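Local structure of cell shape-determining protein MreC (Listeria monocytogenes, 2J5U) at residues 85-91 and 119-125; 101-105 and 221-226. The protein probably takes part in forming and maintaining the shape of the bacterial cell. All blocks are in the same frame, centred on the assembly; numbering follows the deposited sequence.

Contact 1. Residues 85-91 and 119-125; sequences DQVEIDK and KSATVEL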
ATOM      1  N   ASP A  85     -82.276  30.637   9.634  1.00 57.88           N
ATOM      2  CA  ASP A  85     -82.062  29.230   9.380  1.00 59.16           C
ATOM      3  C   ASP A  85     -81.641  28.925   7.959  1.00 58.21           C
ATOM      4  O   ASP A  85     -80.785  28.077   7.698  1.00 58.73           O
ATOM      5  CB  ASP A  85     -83.351  28.432   9.635  1.00 59.24           C
ATOM      6  CG  ASP A  85     -83.701  28.317  11.099  1.00 64.53           C
ATOM      7  OD1 ASP A  85     -82.782  28.409  11.950  1.00 66.85           O
ATOM      8  OD2 ASP A  85     -84.899  28.106  11.397  1.00 65.66           O
ATOM      9  N   GLN A  86     -82.212  29.664   7.034  1.00 58.19           N
ATOM     10  CA  GLN A  86     -82.016  29.302   5.665  1.00 58.78           C
ATOM     11  C   GLN A  86     -82.101  30.425   4.655  1.00 57.54           C
ATOM     12  O   GLN A  86     -82.650  31.490   4.913  1.00 58.11           O
ATOM     13  CB  GLN A  86     -83.067  28.226   5.453  1.00 60.43           C
ATOM     14  CG  GLN A  86     -83.465  27.810   4.119  1.00 63.95           C
ATOM     15  CD  GLN A  86     -84.523  26.739   4.261  1.00 64.73           C
ATOM     16  OE1 GLN A  86     -84.381  25.832   5.081  1.00 61.67           O
ATOM     17  NE2 GLN A  86     -85.586  26.833   3.472  1.00 65.09           N
ATOM     18  N   VAL A  87     -81.548  30.152   3.489  1.00 56.52           N
ATOM     19  CA  VAL A  87     -81.500  31.107   2.409  1.00 56.09           C
ATOM     20  C   VAL A  87     -81.534  30.312   1.100  1.00 57.41           C
ATOM     21  O   VAL A  87     -81.179  29.132   1.067  1.00 57.69           O
ATOM     22  CB  VAL A  87     -80.200  31.945   2.553  1.00 55.67           C
ATOM     23  CG1 VAL A  87     -79.622  32.284   1.216  1.00 54.54           C
ATOM     24  CG2 VAL A  87     -80.493  33.202   3.346  1.00 54.08           C
ATOM     25  N   GLU A  88     -81.983  30.943   0.024  1.00 58.21           N
ATOM     26  CA  GLU A  88     -82.035  30.264  -1.264  1.00 61.23           C
ATOM     27  C   GLU A  88     -81.156  30.970  -2.303  1.00 60.66           C
ATOM     28  O   GLU A  88     -81.186  32.194  -2.415  1.00 60.55           O
ATOM     29  CB  GLU A  88     -83.463  30.219  -1.746  1.00 65.44           C
ATOM     30  CG  GLU A  88     -83.719  29.115  -2.704  1.00 74.62           C
ATOM     31  CD  GLU A  88     -84.939  28.302  -2.308  1.00 81.70           C
ATOM     32  OE1 GLU A  88     -85.465  27.548  -3.173  1.00 83.57           O
ATOM     33  OE2 GLU A  88     -85.363  28.419  -1.128  1.00 84.13           O
ATOM     34  N   ILE A  89     -80.367  30.209  -3.055  1.00 58.88           N
ATOM     35  CA  ILE A  89     -79.495  30.822  -4.047  1.00 58.65           C
ATOM     36  C   ILE A  89     -79.887  30.475  -5.474  1.00 59.84           C
ATOM     37  O   ILE A  89     -80.560  29.471  -5.714  1.00 59.22           O
ATOM     38  CB  ILE A  89     -78.014  30.449  -3.802  1.00 57.83           C
ATOM     39  CG1 ILE A  89     -77.836  28.928  -3.839  1.00 56.72           C
ATOM     40  CG2 ILE A  89     -77.554  31.036  -2.470  1.00 54.30           C
ATOM     41  CD1 ILE A  89     -76.411  28.486  -3.631  1.00 56.66           C
ATOM     42  N   ASP A  90     -79.454  31.314  -6.415  1.00 60.87           N
ATOM     43  CA  ASP A  90     -79.780  31.153  -7.829  1.00 62.84           C
ATOM     44  C   ASP A  90     -78.927  30.168  -8.628  1.00 62.25           C
ATOM     45  O   ASP A  90     -78.901  30.212  -9.864  1.00 62.70           O
ATOM     46  CB  ASP A  90     -79.773  32.523  -8.527  1.00 66.16           C
ATOM     47  CG  ASP A  90     -78.400  33.191  -8.517  1.00 70.91           C
ATOM     48  OD1 ASP A  90     -78.299  34.331  -9.016  1.00 73.27           O
ATOM     49  OD2 ASP A  90     -77.425  32.586  -8.019  1.00 73.31           O
ATOM     50  N   LYS A  91     -78.223  29.283  -7.938  1.00 60.15           N
ATOM     51  CA  LYS A  91     -77.427  28.285  -8.634  1.00 60.26           C
ATOM     52  C   LYS A  91     -77.843  26.929  -8.101  1.00 59.11           C
ATOM     53  O   LYS A  91     -78.190  26.800  -6.928  1.00 59.62           O
ATOM     54  CB  LYS A  91     -75.931  28.523  -8.417  1.00 60.33           C
ATOM     55  CG  LYS A  91     -75.397  29.764  -9.129  1.00 63.03           C
ATOM     56  CD  LYS A  91     -75.288  29.550 -10.634  1.00 64.06           C
ATOM     57  CE  LYS A  91     -75.872  30.727 -11.414  1.00 67.07           C
ATOM     58  NZ  LYS A  91     -75.474  32.038 -10.844  1.00 66.43           N
ATOM     59  N   LYS A 119     -81.975  24.552 -10.926  1.00 57.57           N
ATOM     60  CA  LYS A 119     -81.364  25.865 -11.028  1.00 58.45           C
ATOM     61  C   LYS A 119     -81.322  26.708  -9.764  1.00 57.68           C
ATOM     62  O   LYS A 119     -81.084  27.912  -9.825  1.00 58.18           O
ATOM     63  CB  LYS A 119     -82.039  26.649 -12.150  1.00 61.67           C
ATOM     64  CG  LYS A 119     -81.706  26.128 -13.540  1.00 67.32           C
ATOM     65  CD  LYS A 119     -82.006  27.176 -14.599  1.00 75.24           C
ATOM     66  CE  LYS A 119     -81.263  26.897 -15.904  1.00 80.65           C
ATOM     67  NZ  LYS A 119     -81.610  25.572 -16.512  1.00 84.50           N
ATOM     68  N   SER A 120     -81.542  26.089  -8.614  1.00 55.29           N
ATOM     69  CA  SER A 120     -81.499  26.841  -7.367  1.00 53.59           C
ATOM     70  C   SER A 120     -81.241  25.854  -6.266  1.00 51.46           C
ATOM     71  O   SER A 120     -81.313  24.650  -6.500  1.00 53.59           O
ATOM     72  CB  SER A 120     -82.819  27.585  -7.122  1.00 53.29           C
ATOM     73  OG  SER A 120     -83.920  26.701  -7.045  1.00 55.38           O
ATOM     74  N   ALA A 121     -80.928  26.354  -5.075  1.00 48.00           N
ATOM     75  CA  ALA A 121     -80.654  25.476  -3.953  1.00 45.73           C
ATOM     76  C   ALA A 121     -80.829  26.175  -2.616  1.00 46.81           C
ATOM     77  O   ALA A 121     -80.793  27.401  -2.522  1.00 47.92           O
ATOM     78  CB  ALA A 121     -79.258  24.928  -4.065  1.00 45.23           C
ATOM     79  N   THR A 122     -81.002  25.367  -1.578  1.00 46.97           N
ATOM     80  CA  THR A 122     -81.196  25.851  -0.223  1.00 45.87           C
ATOM     81  C   THR A 122     -79.891  25.712   0.536  1.00 46.83           C
ATOM     82  O   THR A 122     -79.195  24.711   0.390  1.00 50.43           O
ATOM     83  CB  THR A 122     -82.275  24.997   0.500  1.00 46.52           C
ATOM     84  OG1 THR A 122     -83.514  25.093  -0.208  1.00 49.66           O
ATOM     85  CG2 THR A 122     -82.485  25.465   1.920  1.00 43.07           C
ATOM     86  N   VAL A 123     -79.539  26.711   1.334  1.00 45.55           N
ATOM     87  CA  VAL A 123     -78.334  26.603   2.125  1.00 44.05           C
ATOM     88  C   VAL A 123     -78.669  26.927   3.579  1.00 47.43           C
ATOM     89  O   VAL A 123     -79.365  27.906   3.889  1.00 47.34           O
ATOM     90  CB  VAL A 123     -77.150  27.504   1.571  1.00 41.47           C
ATOM     91  CG1 VAL A 123     -77.541  28.158   0.294  1.00 39.87           C
ATOM     92  CG2 VAL A 123     -76.711  28.523   2.585  1.00 39.03           C
ATOM     93  N   GLU A 124     -78.193  26.056   4.464  1.00 49.57           N
ATOM     94  CA  GLU A 124     -78.416  26.199   5.885  1.00 51.59           C
ATOM     95  C   GLU A 124     -77.310  27.057   6.460  1.00 51.59           C
ATOM     96  O   GLU A 124     -76.133  26.743   6.305  1.00 52.25           O
ATOM     97  CB  GLU A 124     -78.423  24.822   6.536  1.00 54.46           C
ATOM     98  CG  GLU A 124     -78.560  24.862   8.028  1.00 61.27           C
ATOM     99  CD  GLU A 124     -79.406  23.728   8.549  1.00 67.91           C
ATOM    100  OE1 GLU A 124     -80.596  23.649   8.144  1.00 72.41           O
ATOM    101  OE2 GLU A 124     -78.887  22.922   9.362  1.00 71.83           O
ATOM    102  N   LEU A 125     -77.701  28.134   7.130  1.00 50.23           N
ATOM    103  CA  LEU A 125     -76.765  29.082   7.722  1.00 51.02           C
ATOM    104  C   LEU A 125     -76.169  28.652   9.056  1.00 52.31           C
ATOM    105  O   LEU A 125     -76.765  27.873   9.793  1.00 53.77           O
ATOM    106  CB  LEU A 125     -77.460  30.427   7.913  1.00 52.25           C
ATOM    107  CG  LEU A 125     -78.104  31.034   6.669  1.00 51.58           C
ATOM    108  CD1 LEU A 125     -78.826  32.299   7.065  1.00 51.64           C
ATOM    109  CD2 LEU A 125     -77.054  31.314   5.612  1.00 50.57           C
TER

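Contact 2. Residues 101-105 and 221-226; sequences MAVTT and HVTVLK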
ATOM      1  N   MET A 101     -71.901  21.203   0.097  1.00 50.78           N
ATOM      2  CA  MET A 101     -70.849  22.109  -0.342  1.00 47.51           C
ATOM      3  C   MET A 101     -70.871  23.327   0.596  1.00 49.36           C
ATOM      4  O   MET A 101     -71.930  23.752   1.065  1.00 49.79           O
ATOM      5  CB  MET A 101     -71.088  22.561  -1.789  1.00 46.37           C
ATOM      6  CG  MET A 101     -70.472  21.667  -2.850  1.00 43.01           C
ATOM      7  SD  MET A 101     -70.848  22.140  -4.522  1.00 44.18           S
ATOM      8  CE  MET A 101     -70.316  20.755  -5.380  1.00 43.92           C
ATOM      9  N   ALA A 102     -69.702  23.881   0.884  1.00 50.02           N
ATOM     10  CA  ALA A 102     -69.620  25.041   1.763  1.00 49.57           C
ATOM     11  C   ALA A 102     -70.038  26.304   1.020  1.00 50.01           C
ATOM     12  O   ALA A 102     -69.814  26.429  -0.185  1.00 49.48           O
ATOM     13  CB  ALA A 102     -68.209  25.192   2.277  1.00 48.69           C
ATOM     14  N   VAL A 103     -70.663  27.235   1.729  1.00 49.55           N
ATOM     15  CA  VAL A 103     -71.072  28.483   1.111  1.00 49.09           C
ATOM     16  C   VAL A 103     -70.442  29.582   1.930  1.00 50.19           C
ATOM     17  O   VAL A 103     -70.562  29.596   3.158  1.00 49.07           O
ATOM     18  CB  VAL A 103     -72.589  28.675   1.119  1.00 50.47           C
ATOM     19  CG1 VAL A 103     -72.930  29.993   0.448  1.00 50.05           C
ATOM     20  CG2 VAL A 103     -73.276  27.519   0.397  1.00 47.55           C
ATOM     21  N   THR A 104     -69.778  30.509   1.243  1.00 51.90           N
ATOM     22  CA  THR A 104     -69.081  31.603   1.913  1.00 53.96           C
ATOM     23  C   THR A 104     -69.254  32.972   1.273  1.00 53.18           C
ATOM     24  O   THR A 104     -69.884  33.123   0.226  1.00 53.06           O
ATOM     25  CB  THR A 104     -67.567  31.349   1.928  1.00 54.12           C
ATOM     26  OG1 THR A 104     -67.106  31.239   0.577  1.00 53.46           O
ATOM     27  CG2 THR A 104     -67.235  30.074   2.667  1.00 56.51           C
ATOM     28  N   THR A 105     -68.656  33.956   1.934  1.00 53.82           N
ATOM     29  CA  THR A 105     -68.626  35.341   1.483  1.00 56.26           C
ATOM     30  C   THR A 105     -67.187  35.743   1.784  1.00 59.75           C
ATOM     31  O   THR A 105     -66.462  35.010   2.461  1.00 60.57           O
ATOM     32  CB  THR A 105     -69.555  36.276   2.300  1.00 52.81           C
ATOM     33  OG1 THR A 105     -69.059  36.400   3.638  1.00 51.08           O
ATOM     34  CG2 THR A 105     -70.962  35.743   2.327  1.00 51.23           C
ATOM     35  N   HIS A 221     -74.644  38.559  -2.169  1.00 63.31           N
ATOM     36  CA  HIS A 221     -73.672  37.839  -2.983  1.00 62.86           C
ATOM     37  C   HIS A 221     -72.979  36.782  -2.147  1.00 61.26           C
ATOM     38  O   HIS A 221     -72.558  37.033  -1.013  1.00 60.14           O
ATOM     39  CB  HIS A 221     -72.687  38.809  -3.602  1.00 65.77           C
ATOM     40  CG  HIS A 221     -73.317  39.678  -4.639  1.00 71.51           C
ATOM     41  ND1 HIS A 221     -74.025  39.159  -5.704  1.00 74.39           N
ATOM     42  CD2 HIS A 221     -73.403  41.024  -4.749  1.00 73.14           C
ATOM     43  CE1 HIS A 221     -74.524  40.148  -6.423  1.00 74.61           C
ATOM     44  NE2 HIS A 221     -74.160  41.290  -5.866  1.00 76.22           N
ATOM     45  N   VAL A 222     -72.850  35.598  -2.730  1.00 57.86           N
ATOM     46  CA  VAL A 222     -72.308  34.460  -2.019  1.00 55.86           C
ATOM     47  C   VAL A 222     -71.502  33.508  -2.906  1.00 55.74           C
ATOM     48  O   VAL A 222     -71.640  33.521  -4.133  1.00 57.28           O
ATOM     49  CB  VAL A 222     -73.510  33.733  -1.381  1.00 56.19           C
ATOM     50  CG1 VAL A 222     -73.469  32.253  -1.655  1.00 53.55           C
ATOM     51  CG2 VAL A 222     -73.560  34.043   0.074  1.00 53.78           C
ATOM     52  N   THR A 223     -70.670  32.670  -2.293  1.00 53.98           N
ATOM     53  CA  THR A 223     -69.856  31.725  -3.069  1.00 54.36           C
ATOM     54  C   THR A 223     -69.895  30.264  -2.600  1.00 52.24           C
ATOM     55  O   THR A 223     -69.601  29.950  -1.440  1.00 52.05           O
ATOM     56  CB  THR A 223     -68.385  32.180  -3.112  1.00 54.82           C
ATOM     57  OG1 THR A 223     -68.331  33.521  -3.596  1.00 58.36           O
ATOM     58  CG2 THR A 223     -67.581  31.305  -4.053  1.00 54.53           C
ATOM     59  N   VAL A 224     -70.249  29.375  -3.520  1.00 50.89           N
ATOM     60  CA  VAL A 224     -70.325  27.949  -3.217  1.00 51.32           C
ATOM     61  C   VAL A 224     -69.002  27.275  -3.599  1.00 52.62           C
ATOM     62  O   VAL A 224     -68.554  27.369  -4.736  1.00 52.66           O
ATOM     63  CB  VAL A 224     -71.487  27.278  -3.993  1.00 49.37           C
ATOM     64  CG1 VAL A 224     -71.587  25.812  -3.629  1.00 49.95           C
ATOM     65  CG2 VAL A 224     -72.784  27.963  -3.679  1.00 48.05           C
ATOM     66  N   LEU A 225     -68.387  26.595  -2.636  1.00 54.39           N
ATOM     67  CA  LEU A 225     -67.113  25.914  -2.850  1.00 53.87           C
ATOM     68  C   LEU A 225     -67.197  24.409  -3.081  1.00 53.79           C
ATOM     69  O   LEU A 225     -67.709  23.675  -2.247  1.00 53.71           O
ATOM     70  CB  LEU A 225     -66.188  26.151  -1.651  1.00 51.93           C
ATOM     71  CG  LEU A 225     -66.124  27.578  -1.109  1.00 53.26           C
ATOM     72  CD1 LEU A 225     -65.140  27.642   0.044  1.00 51.70           C
ATOM     73  CD2 LEU A 225     -65.731  28.531  -2.226  1.00 51.24           C
ATOM     74  N   LYS A 226     -66.688  23.950  -4.214  1.00 55.99           N
ATOM     75  CA  LYS A 226     -66.651  22.521  -4.489  1.00 58.17           C
ATOM     76  C   LYS A 226     -65.332  22.082  -3.848  1.00 57.81           C
ATOM     77  O   LYS A 226     -64.295  22.692  -4.090  1.00 58.67           O
ATOM     78  CB  LYS A 226     -66.612  22.264  -5.997  1.00 60.45           C
ATOM     79  CG  LYS A 226     -66.361  20.811  -6.385  1.00 64.17           C
ATOM     80  CD  LYS A 226     -66.148  20.674  -7.887  1.00 69.36           C
ATOM     81  CE  LYS A 226     -65.818  19.234  -8.279  1.00 75.32           C
ATOM     82  NZ  LYS A 226     -65.596  19.076  -9.758  1.00 78.16           N
TER

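Contact 1. Residues 85-91 and 119-125
Gln86 lays the flat face of its carboxamide over the methyl of Thr122. CG2 of Thr122 is 3.4 Å from CD of Gln86, closer than to either OE1 or NE2, and it stands almost straight above the amide plane. Both side chains supply this fit: Gln86 runs fully extended beyond CG, while Thr122 turns its methyl anti to the backbone N (chi1 of OG1 -60°). On the same face Glu88 bends at chi2, which brings its OE2 to within 3.9 Å of Thr122 OG1, too long for a bond; the hydroxyl has a weak hydrogen bond with Thr115 instead.

The other face is apolar. Ile89 and Val123 meet at about a right angle, Ile89 CG2 lying 4.0 Å from Val123 CG1. The Ile89 torsion (chi1 58°) sets CG1 between the backbone N and the carbonyl carbon, and this places CG2 beside the N; CG1 lies near the CB of Ala121. Farther along, the methyls Val87 CG2 and Leu125 CD1 approach to 4.2 Å.

Between the faces the strands pair antiparallel. Val87 and Val123 exchange two backbone bonds, of which Val123 N to Val87 O is the shorter (2.9 Å) and nearly straight at 167°. Ile89 and Ala121 form the second such pair, with Ile89 N 2.9 Å from Ala121 O. Glu88 also bonds through its backbone to Ile76 and Ser77 of strand 68-77, and Thr122 to Thr114 and Thr115 of strand 108-116, so each strand is paired along both its edges, as a closed barrel requires.

The alternation of polar, partly exposed Gln86, Glu88, Thr122 and Glu124 with buried Val87, Ile89, Ala121 and Val123 implies a two-faced barrel wall, apolar packing on one side and solvent within reach on the other.

Contact 2. Residues 101-105 and 221-226
The flat carbonyl group of Thr223 takes two donors from Thr104 at its O: the backbone N at 2.7 Å, tilted 21° out of the carbonyl plane, and OG1 in a second, weak bond. The Thr104 torsion (chi1 60°), which holds OG1 between the backbone N and the carbonyl carbon, swings the hydroxyl alongside its own N-H. The one ring, the imidazole of His221, turns away from 101-105 and stacks on nothing there; its ND1 has a weak hydrogen bond with Ser74. In return Thr223 N reaches Thr104 O at 2.7 Å, and Leu225 N binds Ala102 O at 2.8 Å.

These bonds join strands 102-105 and 221-227 of an antiparallel six-stranded barrel. Backbone bonds of Val222 to Ala73 and of Val224 to Leu71 carry the sheet on to strand 68-77.

On one face Val103 CG2 packs against Val224 CG2 at 4.1 Å. Met101 crosses Val224 at about a right angle, its CB 3.8 Å from Val224 CG1, then runs on extended so that CE ends 4.0 Å from Lys226 CB. On the other face Leu225 CD1 lies 4.1 Å from Thr104 CG2, and Ile189 from a loop touches both side chains.

How the contacts relate
Contacts 1 and 2 lie about 10 Å apart, centre to centre, in the same six-stranded antiparallel barrel. Their segments alternate along the chain: 85-91, 101-105, 119-125, then 221-226. Across the sheet, strand 108-116 separates 121-125 from 102-105, while strand 68-77 separates 86-89 from 221-227, so these two intervening strands join the contacts on both sides. Inside the barrel the contacts also meet directly, with Ile89 CD1 3.7 Å from Val224 CG2 and Val123 CB 4.0 Å from Val103 CG2. The last strand returns only after the chain has built a second barrel, 135-212, which makes residues distant in sequence complete the first barrel and its core.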